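Local coordinates for protein lipoxygenase (Cyanothece sp., PDB 5EK8) that probably catalyses the 9R-dioxygenation of polyunsaturated fatty acids with molecular oxygen, using a non-heme iron bound in its helical domain, at residues Lys438-Arg443 against Cys559-Phe564; His450-Ala455 against His570-Asp575; Asn457-Ile462 against His565-His570; Thr643-Arg648 against Ile657-Ile662. All coordinates share one frame; numbering follows the deposited sequence.

Contact 1. Residues Lys438-Arg443 against Cys559-Phe564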
# COMPACT_ATOMS: atom_id res chain seq x y z
N LYS A 438 15.07 -0.23 9.96
CA LYS A 438 16.11 0.23 10.89
C LYS A 438 16.90 1.43 10.39
O LYS A 438 17.29 1.50 9.23
CB LYS A 438 17.07 -0.92 11.22
CG LYS A 438 17.81 -0.71 12.53
CD LYS A 438 18.66 -1.90 12.92
CE LYS A 438 19.17 -1.77 14.34
NZ LYS A 438 20.06 -2.90 14.71
N ASP A 439 17.11 2.38 11.30
CA ASP A 439 17.87 3.61 11.05
C ASP A 439 17.32 4.43 9.88
O ASP A 439 18.00 5.32 9.36
CB ASP A 439 19.35 3.28 10.80
CG ASP A 439 20.13 3.08 12.10
OD1 ASP A 439 19.50 2.88 13.16
OD2 ASP A 439 21.38 3.13 12.05
N TRP A 440 16.10 4.13 9.46
CA TRP A 440 15.46 4.85 8.37
C TRP A 440 14.96 6.21 8.84
O TRP A 440 14.30 6.32 9.87
CB TRP A 440 14.32 4.02 7.78
CG TRP A 440 13.78 4.54 6.48
CD1 TRP A 440 14.09 4.09 5.23
CD2 TRP A 440 12.85 5.61 6.30
NE1 TRP A 440 13.40 4.81 4.28
CE2 TRP A 440 12.64 5.75 4.91
CE3 TRP A 440 12.17 6.47 7.17
CZ2 TRP A 440 11.78 6.72 4.38
CZ3 TRP A 440 11.32 7.42 6.65
CH2 TRP A 440 11.13 7.53 5.26
N GLN A 441 15.27 7.25 8.07
CA GLN A 441 14.81 8.60 8.36
C GLN A 441 14.62 9.38 7.06
O GLN A 441 15.34 9.14 6.08
CB GLN A 441 15.78 9.32 9.29
CG GLN A 441 17.19 9.43 8.75
CD GLN A 441 18.13 10.11 9.72
OE1 GLN A 441 17.72 10.58 10.78
NE2 GLN A 441 19.41 10.16 9.36
N PRO A 442 13.65 10.30 7.02
CA PRO A 442 13.35 11.07 5.80
C PRO A 442 14.51 11.94 5.35
O PRO A 442 15.31 12.39 6.17
CB PRO A 442 12.15 11.93 6.21
CG PRO A 442 11.55 11.24 7.38
CD PRO A 442 12.71 10.63 8.11
N ARG A 443 14.59 12.18 4.04
CA ARG A 443 15.62 13.03 3.45
C ARG A 443 15.59 14.44 4.03
O ARG A 443 14.57 14.87 4.59
CB ARG A 443 15.44 13.10 1.93
CG ARG A 443 14.15 13.81 1.50
CD ARG A 443 13.73 13.43 0.08
NE ARG A 443 13.35 12.03 -0.02
CZ ARG A 443 12.90 11.45 -1.14
NH1 ARG A 443 12.77 12.17 -2.25
NH2 ARG A 443 12.57 10.17 -1.14
N CYS A 559 7.68 1.26 14.26
CA CYS A 559 6.38 1.91 14.33
C CYS A 559 6.37 3.23 13.57
O CYS A 559 5.44 3.50 12.79
CB CYS A 559 5.99 2.12 15.79
SG CYS A 559 5.54 0.60 16.67
N ARG A 560 7.40 4.04 13.79
CA ARG A 560 7.59 5.29 13.04
C ARG A 560 7.60 5.04 11.53
O ARG A 560 6.94 5.74 10.77
CB ARG A 560 8.89 5.98 13.44
CG ARG A 560 8.82 6.81 14.70
CD ARG A 560 10.09 7.64 14.87
NE ARG A 560 11.28 6.82 15.06
CZ ARG A 560 11.77 6.48 16.25
NH1 ARG A 560 11.17 6.88 17.36
NH2 ARG A 560 12.87 5.74 16.33
N HIS A 561 8.36 4.03 11.12
CA HIS A 561 8.48 3.66 9.72
C HIS A 561 7.11 3.31 9.10
O HIS A 561 6.68 3.91 8.10
CB HIS A 561 9.44 2.47 9.59
CG HIS A 561 9.86 2.18 8.18
ND1 HIS A 561 10.73 2.99 7.48
CD2 HIS A 561 9.54 1.17 7.35
CE1 HIS A 561 10.93 2.49 6.28
NE2 HIS A 561 10.22 1.38 6.17
N ILE A 562 6.45 2.34 9.72
CA ILE A 562 5.13 1.89 9.30
C ILE A 562 4.15 3.05 9.18
O ILE A 562 3.55 3.26 8.12
CB ILE A 562 4.55 0.85 10.28
CG1 ILE A 562 5.40 -0.42 10.26
CG2 ILE A 562 3.10 0.54 9.94
CD1 ILE A 562 5.06 -1.40 11.39
N ILE A 563 4.00 3.80 10.26
CA ILE A 563 3.06 4.92 10.28
C ILE A 563 3.40 5.93 9.21
O ILE A 563 2.51 6.43 8.51
CB ILE A 563 3.03 5.61 11.66
CG1 ILE A 563 2.47 4.67 12.72
CG2 ILE A 563 2.18 6.87 11.59
CD1 ILE A 563 2.47 5.25 14.11
N PHE A 564 4.69 6.22 9.04
CA PHE A 564 5.11 7.20 8.05
C PHE A 564 4.70 6.80 6.65
O PHE A 564 4.15 7.61 5.90
CB PHE A 564 6.62 7.42 8.08
CG PHE A 564 7.09 8.47 7.11
CD1 PHE A 564 7.51 8.11 5.83
CD2 PHE A 564 7.11 9.80 7.46
CE1 PHE A 564 7.95 9.08 4.93
CE2 PHE A 564 7.54 10.77 6.57
CZ PHE A 564 7.96 10.41 5.30
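Three rings, Trp440, His561 and Phe564, form an aromatic cluster that pins an irregular loop to helix 549-574. The clearest ring pair is T-shaped: the imidazole edge of His561 points at one face of the Trp440 indole, with the five-membered ring and the imidazole at 77° and their centroids 4.6 Å apart. The nearest atoms are CE1 of His561 and CG of Trp440, at 3.5 Å, with ND1 of His561 lying over the indole as well. Phe564 meets the far end of the same indole: its CE1 is 3.6 Å from CH2 of Trp440, and the two six-membered rings are inclined at 51°. Both helix rings have CG anti to the backbone N, which carries them from successive turns to one indole.

The remaining contact is apolar, with CG of Pro442 4.1 Å from CE2 of Phe564. No hydrogen bond crosses between the segments, but Gln557, a little earlier on the same helix, donates from NE2 to the Trp440 carbonyl. Aromatic and apolar surface thus joins the two segments, with the Gln557 bond as a polar tie to the same helix, while a hydrogen bond from His561 NE2 to Gln366 OE1, on helix 337-377, probably helps fix how the imidazole is turned toward the indole.

Contact 2. Residues His450-Ala455 against His570-Asp575. With FE2 (Fe (II) ion), chain B.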
# COMPACT_ATOMS: atom_id res chain seq x y z
N HIS A 450 12.18 23.00 -1.52
CA HIS A 450 12.07 21.55 -1.35
C HIS A 450 10.96 21.22 -0.36
O HIS A 450 11.20 20.80 0.77
CB HIS A 450 13.40 20.97 -0.87
CG HIS A 450 13.52 19.50 -1.10
ND1 HIS A 450 14.63 18.77 -0.72
CD2 HIS A 450 12.68 18.61 -1.68
CE1 HIS A 450 14.46 17.50 -1.05
NE2 HIS A 450 13.28 17.38 -1.64
N LYS A 451 9.73 21.41 -0.82
CA LYS A 451 8.55 21.27 0.03
C LYS A 451 8.42 19.87 0.63
O LYS A 451 8.10 19.73 1.82
CB LYS A 451 7.30 21.63 -0.78
CG LYS A 451 6.00 21.50 -0.01
CD LYS A 451 4.84 21.93 -0.88
CE LYS A 451 5.06 23.34 -1.43
NZ LYS A 451 3.88 23.83 -2.19
N TYR A 452 8.65 18.83 -0.17
CA TYR A 452 8.44 17.48 0.33
C TYR A 452 9.32 17.16 1.53
O TYR A 452 8.88 16.51 2.47
CB TYR A 452 8.68 16.42 -0.75
CG TYR A 452 8.66 15.06 -0.10
CD1 TYR A 452 7.46 14.51 0.35
CD2 TYR A 452 9.84 14.36 0.14
CE1 TYR A 452 7.44 13.29 0.99
CE2 TYR A 452 9.82 13.13 0.78
CZ TYR A 452 8.62 12.61 1.20
OH TYR A 452 8.58 11.40 1.84
N ALA A 453 10.58 17.58 1.48
CA ALA A 453 11.51 17.28 2.57
C ALA A 453 11.08 17.96 3.86
O ALA A 453 11.04 17.32 4.92
CB ALA A 453 12.90 17.71 2.19
N LYS A 454 10.75 19.24 3.77
CA LYS A 454 10.24 19.99 4.92
C LYS A 454 9.02 19.29 5.52
O LYS A 454 8.98 18.99 6.72
CB LYS A 454 9.90 21.43 4.51
CG LYS A 454 11.10 22.25 4.04
CD LYS A 454 10.68 23.40 3.14
CE LYS A 454 10.68 24.74 3.86
NZ LYS A 454 12.06 25.20 4.17
N ALA A 455 8.04 19.01 4.66
CA ALA A 455 6.82 18.33 5.06
C ALA A 455 7.10 17.01 5.78
O ALA A 455 6.59 16.76 6.88
CB ALA A 455 5.94 18.08 3.85
N HIS A 570 2.32 7.43 1.35
CA HIS A 570 1.36 6.92 0.40
C HIS A 570 0.38 8.01 -0.02
O HIS A 570 -0.02 8.07 -1.17
CB HIS A 570 0.59 5.73 0.96
CG HIS A 570 -0.53 5.28 0.09
ND1 HIS A 570 -1.83 5.70 0.28
CD2 HIS A 570 -0.54 4.48 -1.00
CE1 HIS A 570 -2.60 5.16 -0.65
NE2 HIS A 570 -1.85 4.42 -1.44
N THR A 571 0.00 8.87 0.93
CA THR A 571 -0.84 10.02 0.63
C THR A 571 -0.22 10.84 -0.48
O THR A 571 -0.85 11.15 -1.49
CB THR A 571 -1.05 10.93 1.86
OG1 THR A 571 -1.92 10.29 2.79
CG2 THR A 571 -1.67 12.25 1.44
N TRP A 572 1.05 11.17 -0.28
CA TRP A 572 1.77 12.05 -1.18
C TRP A 572 1.89 11.44 -2.56
O TRP A 572 1.62 12.11 -3.56
CB TRP A 572 3.16 12.35 -0.63
CG TRP A 572 3.84 13.47 -1.35
CD1 TRP A 572 4.34 13.45 -2.63
CD2 TRP A 572 4.12 14.77 -0.83
NE1 TRP A 572 4.91 14.67 -2.93
CE2 TRP A 572 4.78 15.50 -1.84
CE3 TRP A 572 3.86 15.39 0.40
CZ2 TRP A 572 5.19 16.81 -1.66
CZ3 TRP A 572 4.27 16.70 0.58
CH2 TRP A 572 4.93 17.40 -0.45
N VAL A 573 2.30 10.18 -2.62
CA VAL A 573 2.53 9.55 -3.92
C VAL A 573 1.21 9.30 -4.66
O VAL A 573 1.10 9.54 -5.86
CB VAL A 573 3.30 8.23 -3.77
CG1 VAL A 573 3.52 7.59 -5.12
CG2 VAL A 573 4.62 8.48 -3.08
N ASN A 574 0.20 8.84 -3.92
CA ASN A 574 -1.08 8.47 -4.51
C ASN A 574 -1.91 9.68 -4.95
O ASN A 574 -2.42 9.71 -6.07
CB ASN A 574 -1.88 7.62 -3.53
CG ASN A 574 -3.18 7.13 -4.12
OD1 ASN A 574 -3.21 6.12 -4.83
ND2 ASN A 574 -4.27 7.83 -3.82
N ASP A 575 -2.03 10.67 -4.08
CA ASP A 575 -2.88 11.82 -4.36
C ASP A 575 -2.20 12.81 -5.31
O ASP A 575 -2.79 13.83 -5.67
CB ASP A 575 -3.27 12.53 -3.06
CG ASP A 575 -4.10 11.65 -2.13
OD1 ASP A 575 -4.51 10.54 -2.55
OD2 ASP A 575 -4.36 12.08 -0.98
FE FE2 B . -2.09 3.60 -3.79
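Lys451, Tyr452 and Ala455 pack round the indole of Trp572, joining the start of helix 451-473 to the end of iron-bearing helix 549-574 in the largely helical catalytic domain of a lipoxygenase. The short helical segments run nearly antiparallel, at 160°, and their axes come no closer than 12.7 Å, a gap bridged by large aromatic side chains. From Lys451, in the first turn of its helix, the aliphatic part of the side chain reaches the rim of the indole near its plane, CG lying 4.3 Å from CH2 of Trp572.

Tyr452 makes the main contact, a T-shaped pair in which its ring edge is directed at the indole face, the planes at 76°. Its CD1 sits over the middle of the indole, 3.6 Å from CD2 of Trp572, and its CB rests against CZ2. One turn on, the methyl CB of Ala455 approaches CZ3 of Trp572 at 3.9 Å. The indole reaches across because its CG is anti to the backbone N (chi1 -168°), and its NE1 is hydrogen-bonded to the backbone oxygen of Asn256, on helix 247-256.

Trp572 lies between two residues of the iron site, His570 and Asn574, whose side chains leave the helix on its other flank. There NE2 of His570 binds the iron(II) ion at 2.5 Å, with the metal in the plane of the imidazole.

Contact 3. Residues Asn457-Ile462 against His565-His570. With FE2 (Fe (II) ion), chain B.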
# COMPACT_ATOMS: atom_id res chain seq x y z
N ASN A 457 9.90 15.85 7.16
CA ASN A 457 10.61 15.97 8.43
C ASN A 457 9.70 16.46 9.56
O ASN A 457 9.78 15.96 10.69
CB ASN A 457 11.82 16.90 8.29
CG ASN A 457 13.08 16.15 7.90
OD1 ASN A 457 13.75 15.56 8.75
ND2 ASN A 457 13.40 16.17 6.61
N LEU A 458 8.84 17.43 9.25
CA LEU A 458 7.85 17.90 10.21
C LEU A 458 6.97 16.74 10.69
O LEU A 458 6.81 16.51 11.90
CB LEU A 458 6.98 18.99 9.59
CG LEU A 458 6.55 20.16 10.48
CD1 LEU A 458 5.65 21.09 9.69
CD2 LEU A 458 5.86 19.69 11.76
N TYR A 459 6.43 16.01 9.72
CA TYR A 459 5.58 14.86 10.03
C TYR A 459 6.35 13.82 10.85
O TYR A 459 5.79 13.20 11.76
CB TYR A 459 5.04 14.21 8.76
CG TYR A 459 3.95 13.21 9.03
CD1 TYR A 459 2.77 13.61 9.65
CD2 TYR A 459 4.09 11.87 8.69
CE1 TYR A 459 1.76 12.72 9.91
CE2 TYR A 459 3.08 10.96 8.95
CZ TYR A 459 1.92 11.39 9.56
OH TYR A 459 0.89 10.51 9.83
N TRP A 460 7.62 13.65 10.52
CA TRP A 460 8.47 12.68 11.19
C TRP A 460 8.62 13.05 12.66
O TRP A 460 8.56 12.18 13.52
CB TRP A 460 9.84 12.60 10.52
CG TRP A 460 10.71 11.52 11.07
CD1 TRP A 460 11.79 11.67 11.89
CD2 TRP A 460 10.58 10.11 10.85
NE1 TRP A 460 12.34 10.45 12.19
CE2 TRP A 460 11.62 9.47 11.57
CE3 TRP A 460 9.69 9.32 10.12
CZ2 TRP A 460 11.78 8.09 11.57
CZ3 TRP A 460 9.85 7.95 10.12
CH2 TRP A 460 10.89 7.35 10.84
N GLN A 461 8.82 14.33 12.94
CA GLN A 461 8.95 14.78 14.32
C GLN A 461 7.63 14.60 15.07
O GLN A 461 7.62 14.24 16.26
CB GLN A 461 9.40 16.24 14.38
CG GLN A 461 10.89 16.40 14.69
CD GLN A 461 11.78 15.54 13.81
OE1 GLN A 461 11.91 15.78 12.60
NE2 GLN A 461 12.39 14.52 14.40
N ILE A 462 6.52 14.83 14.37
CA ILE A 462 5.21 14.54 14.96
C ILE A 462 5.09 13.07 15.36
O ILE A 462 4.68 12.74 16.48
CB ILE A 462 4.07 14.89 13.99
CG1 ILE A 462 4.05 16.39 13.71
CG2 ILE A 462 2.73 14.47 14.58
CD1 ILE A 462 3.00 16.79 12.70
N HIS A 565 4.95 5.55 6.30
CA HIS A 565 4.68 5.14 4.92
C HIS A 565 3.21 4.83 4.65
O HIS A 565 2.75 4.95 3.52
CB HIS A 565 5.56 3.96 4.55
CG HIS A 565 6.99 4.34 4.37
ND1 HIS A 565 7.88 4.41 5.43
CD2 HIS A 565 7.69 4.74 3.28
CE1 HIS A 565 9.06 4.80 4.99
NE2 HIS A 565 8.97 5.01 3.69
N THR A 566 2.46 4.45 5.69
CA THR A 566 1.05 4.15 5.50
C THR A 566 0.19 5.41 5.49
O THR A 566 -0.94 5.40 4.99
CB THR A 566 0.52 3.21 6.60
OG1 THR A 566 0.89 3.73 7.88
CG2 THR A 566 1.09 1.81 6.41
N THR A 567 0.72 6.50 6.04
CA THR A 567 -0.02 7.76 6.07
C THR A 567 0.53 8.78 5.07
O THR A 567 0.11 8.79 3.91
CB THR A 567 0.00 8.39 7.47
OG1 THR A 567 1.35 8.66 7.86
CG2 THR A 567 -0.65 7.46 8.48
N LEU A 568 1.47 9.62 5.50
CA LEU A 568 1.97 10.70 4.65
C LEU A 568 2.57 10.26 3.32
O LEU A 568 2.25 10.84 2.29
CB LEU A 568 3.01 11.54 5.40
CG LEU A 568 3.63 12.62 4.52
CD1 LEU A 568 2.56 13.60 4.04
CD2 LEU A 568 4.75 13.36 5.23
N TRP A 569 3.45 9.26 3.33
CA TRP A 569 4.13 8.86 2.10
C TRP A 569 3.15 8.41 1.02
O TRP A 569 3.15 8.94 -0.09
CB TRP A 569 5.14 7.74 2.37
CG TRP A 569 5.77 7.24 1.10
CD1 TRP A 569 5.52 6.06 0.46
CD2 TRP A 569 6.73 7.94 0.30
NE1 TRP A 569 6.28 5.98 -0.68
CE2 TRP A 569 7.04 7.11 -0.80
CE3 TRP A 569 7.38 9.17 0.42
CZ2 TRP A 569 7.96 7.48 -1.78
CZ3 TRP A 569 8.30 9.54 -0.56
CH2 TRP A 569 8.57 8.70 -1.64
N HIS A 570 2.32 7.43 1.35
CA HIS A 570 1.36 6.92 0.40
C HIS A 570 0.38 8.01 -0.02
O HIS A 570 -0.02 8.07 -1.17
CB HIS A 570 0.59 5.73 0.96
CG HIS A 570 -0.53 5.28 0.09
ND1 HIS A 570 -1.83 5.70 0.28
CD2 HIS A 570 -0.54 4.48 -1.00
CE1 HIS A 570 -2.60 5.16 -0.65
NE2 HIS A 570 -1.85 4.42 -1.44
FE FE2 B . -2.09 3.60 -3.79
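The Tyr459 ring meets Thr567 at its edge, where OG1 lies near the ring plane, while Leu568 comes up obliquely to one flank of the same ring. Tyr459 OH donates a hydrogen bond to Thr567 OG1 at 2.7 Å, the one hydrogen bond between helices 451-473 and 549-574 here. A chi1 of 61° sets OG1 of Thr567 between its own backbone N and carbonyl carbon, and from there it also hydrogen-bonds to the carbonyl oxygen of Ile563, one turn earlier, which can only accept.

Leu568 supplies the apolar part. Its CB is 3.5 Å from CD2 of Tyr459, its CD2 is 3.6 Å from CB of Tyr459, and the two side chains run antiparallel alongside one another. Phe652, of helix 649-653, also touches the tyrosine.

Helix 549-574 has a wider pi-type turn over 565-569, marked by a weak 3.3 Å bond from His570 N to His565 O. Such a widened turn in the iron-bearing helix is a known feature of lipoxygenases. His570, just after it, shares the iron with His359, His364 and the C-terminal carboxylate of Ile668. Because the threonine hydroxyl accepts from Tyr459 and gives its own proton to the Ile563 carbonyl, both buried hydroxyls find partners, and the bond, with Leu568 alongside, probably fixes the rotation of the tyrosine ring.

Contact 4. Residues Thr643-Arg648 against Ile657-Ile662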
# COMPACT_ATOMS: atom_id res chain seq x y z
N THR A 643 -4.11 14.80 18.01
CA THR A 643 -3.84 16.09 18.63
C THR A 643 -2.42 16.55 18.31
O THR A 643 -2.16 17.75 18.21
CB THR A 643 -4.06 16.04 20.16
OG1 THR A 643 -3.79 17.33 20.72
CG2 THR A 643 -3.15 15.02 20.81
N ALA A 644 -1.51 15.60 18.11
CA ALA A 644 -0.14 15.94 17.73
C ALA A 644 -0.12 16.56 16.34
O ALA A 644 0.62 17.52 16.09
CB ALA A 644 0.75 14.71 17.78
N LEU A 645 -0.93 16.01 15.44
CA LEU A 645 -1.01 16.53 14.08
C LEU A 645 -1.74 17.88 14.03
O LEU A 645 -1.31 18.80 13.34
CB LEU A 645 -1.72 15.52 13.17
CG LEU A 645 -1.91 15.95 11.71
CD1 LEU A 645 -0.56 16.17 11.02
CD2 LEU A 645 -2.75 14.92 10.96
N LEU A 646 -2.85 17.97 14.77
CA LEU A 646 -3.65 19.19 14.81
C LEU A 646 -2.85 20.35 15.37
O LEU A 646 -2.89 21.46 14.83
CB LEU A 646 -4.91 18.97 15.65
CG LEU A 646 -5.99 18.08 15.03
CD1 LEU A 646 -7.09 17.77 16.04
CD2 LEU A 646 -6.56 18.74 13.79
N ASN A 647 -2.12 20.08 16.45
CA ASN A 647 -1.23 21.06 17.07
C ASN A 647 -0.33 21.73 16.03
O ASN A 647 -0.06 22.93 16.10
CB ASN A 647 -0.40 20.38 18.16
CG ASN A 647 0.56 21.33 18.86
OD1 ASN A 647 0.45 22.55 18.76
ND2 ASN A 647 1.52 20.76 19.59
N ARG A 648 0.11 20.95 15.05
CA ARG A 648 1.03 21.46 14.04
C ARG A 648 0.35 21.65 12.68
O ARG A 648 0.92 21.32 11.64
CB ARG A 648 2.23 20.52 13.91
CG ARG A 648 2.73 19.98 15.25
CD ARG A 648 4.22 20.18 15.42
NE ARG A 648 4.58 21.60 15.50
CZ ARG A 648 5.81 22.04 15.72
NH1 ARG A 648 6.81 21.19 15.88
NH2 ARG A 648 6.05 23.35 15.77
N ILE A 657 0.08 22.78 2.74
CA ILE A 657 -0.48 21.45 3.00
C ILE A 657 -1.60 21.49 4.04
O ILE A 657 -1.49 22.14 5.08
CB ILE A 657 0.62 20.48 3.47
CG1 ILE A 657 1.68 20.32 2.37
CG2 ILE A 657 0.03 19.14 3.86
CD1 ILE A 657 3.08 20.07 2.90
N ASP A 658 -2.69 20.79 3.73
CA ASP A 658 -3.78 20.61 4.69
C ASP A 658 -3.62 19.26 5.39
O ASP A 658 -3.69 18.20 4.75
CB ASP A 658 -5.13 20.69 3.98
CG ASP A 658 -6.29 20.93 4.94
OD1 ASP A 658 -6.14 20.65 6.15
OD2 ASP A 658 -7.35 21.41 4.48
N ILE A 659 -3.41 19.29 6.70
CA ILE A 659 -3.27 18.07 7.48
C ILE A 659 -4.52 17.20 7.38
O ILE A 659 -4.47 16.00 7.65
CB ILE A 659 -3.00 18.38 8.97
CG1 ILE A 659 -4.16 19.18 9.57
CG2 ILE A 659 -1.71 19.17 9.11
CD1 ILE A 659 -3.99 19.47 11.04
N GLY A 660 -5.62 17.81 6.97
CA GLY A 660 -6.88 17.10 6.78
C GLY A 660 -6.87 16.25 5.53
O GLY A 660 -7.77 15.44 5.32
N ASN A 661 -5.87 16.45 4.68
CA ASN A 661 -5.73 15.67 3.46
C ASN A 661 -4.76 14.50 3.62
O ASN A 661 -4.48 13.78 2.66
CB ASN A 661 -5.28 16.56 2.30
CG ASN A 661 -6.44 17.26 1.62
OD1 ASN A 661 -7.53 16.71 1.48
ND2 ASN A 661 -6.21 18.50 1.17
N ILE A 662 -4.27 14.31 4.83
CA ILE A 662 -3.37 13.20 5.13
C ILE A 662 -4.16 11.93 5.43
O ILE A 662 -4.91 11.88 6.41
CB ILE A 662 -2.45 13.53 6.32
CG1 ILE A 662 -1.59 14.75 6.01
CG2 ILE A 662 -1.58 12.33 6.66
CD1 ILE A 662 -0.74 15.23 7.16
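Leu645 and Ile659 carry this contact, their side chains lying side by side and pointing opposite ways, each directed from its own backbone toward the other. CD1 of Leu645 meets CG2 of Ile659 at 3.7 Å, and CG of the leucine lies 3.8 Å from CB of the isoleucine. With chi1 at 61°, CG1 of Ile659 stands between the backbone N and the carbonyl carbon. The branch continues extended from there, and its CD1 ends against the helix backbone, 3.6 Å from the carbonyl O of Leu645 and close to CA of Leu646.

The side chain of Leu646 starts away from the loop but returns at its end, crossing Ile659 at about a right angle; its CD2 touches CD1 of Ile659 at 3.8 Å. This leucine forms the exposed margin, whereas Leu645 and Ile659 are buried. Ile662 adds a further methyl, its CD1 4.0 Å from CD1 of Leu645.

No hydrogen bond joins the two segments. The loop has its own polar framework: OD1 of Asp658 accepts from Gly660 N at 3.0 Å, an Asx turn in which the donor comes from above the carboxylate plane. The turn leads into the short 3-10 segment 659-661, which puts Ile659 and Ile662 on the side toward the helix.

Helix 639-647 and this loop are close in sequence, linked through the short helix 649-653, whose Phe652 touches both Leu645 and Ile659. Helix 451-473 also adjoins: Ile462 packs on Ala644 and Leu645, and Ala455 packs on Ile657.

Contacts 1, 2 and 3 all use helix 549-574, in the order contact 1, then 3, then 2 along it; contacts 2 and 3 share helix 451-473 as partner, while contact 1 brings a loop. Contacts 1 and 3 are fully buried, contact 2 is partly buried, and contact 4 lies farthest from the chain centre, with a buried middle and an exposed margin. Chemistry follows place: an aromatic cluster in contact 1, one T-shaped pair in contact 2, a tyrosine–threonine bond with leucine packing in contact 3, purely aliphatic packing in contact 4. Phe564 touches Tyr452, tying contact 1 to contact 2, and Ile462 joins contact 3 to contact 4. His570 belongs to the helix segment of both contacts 2 and 3 but binds the iron on the other flank.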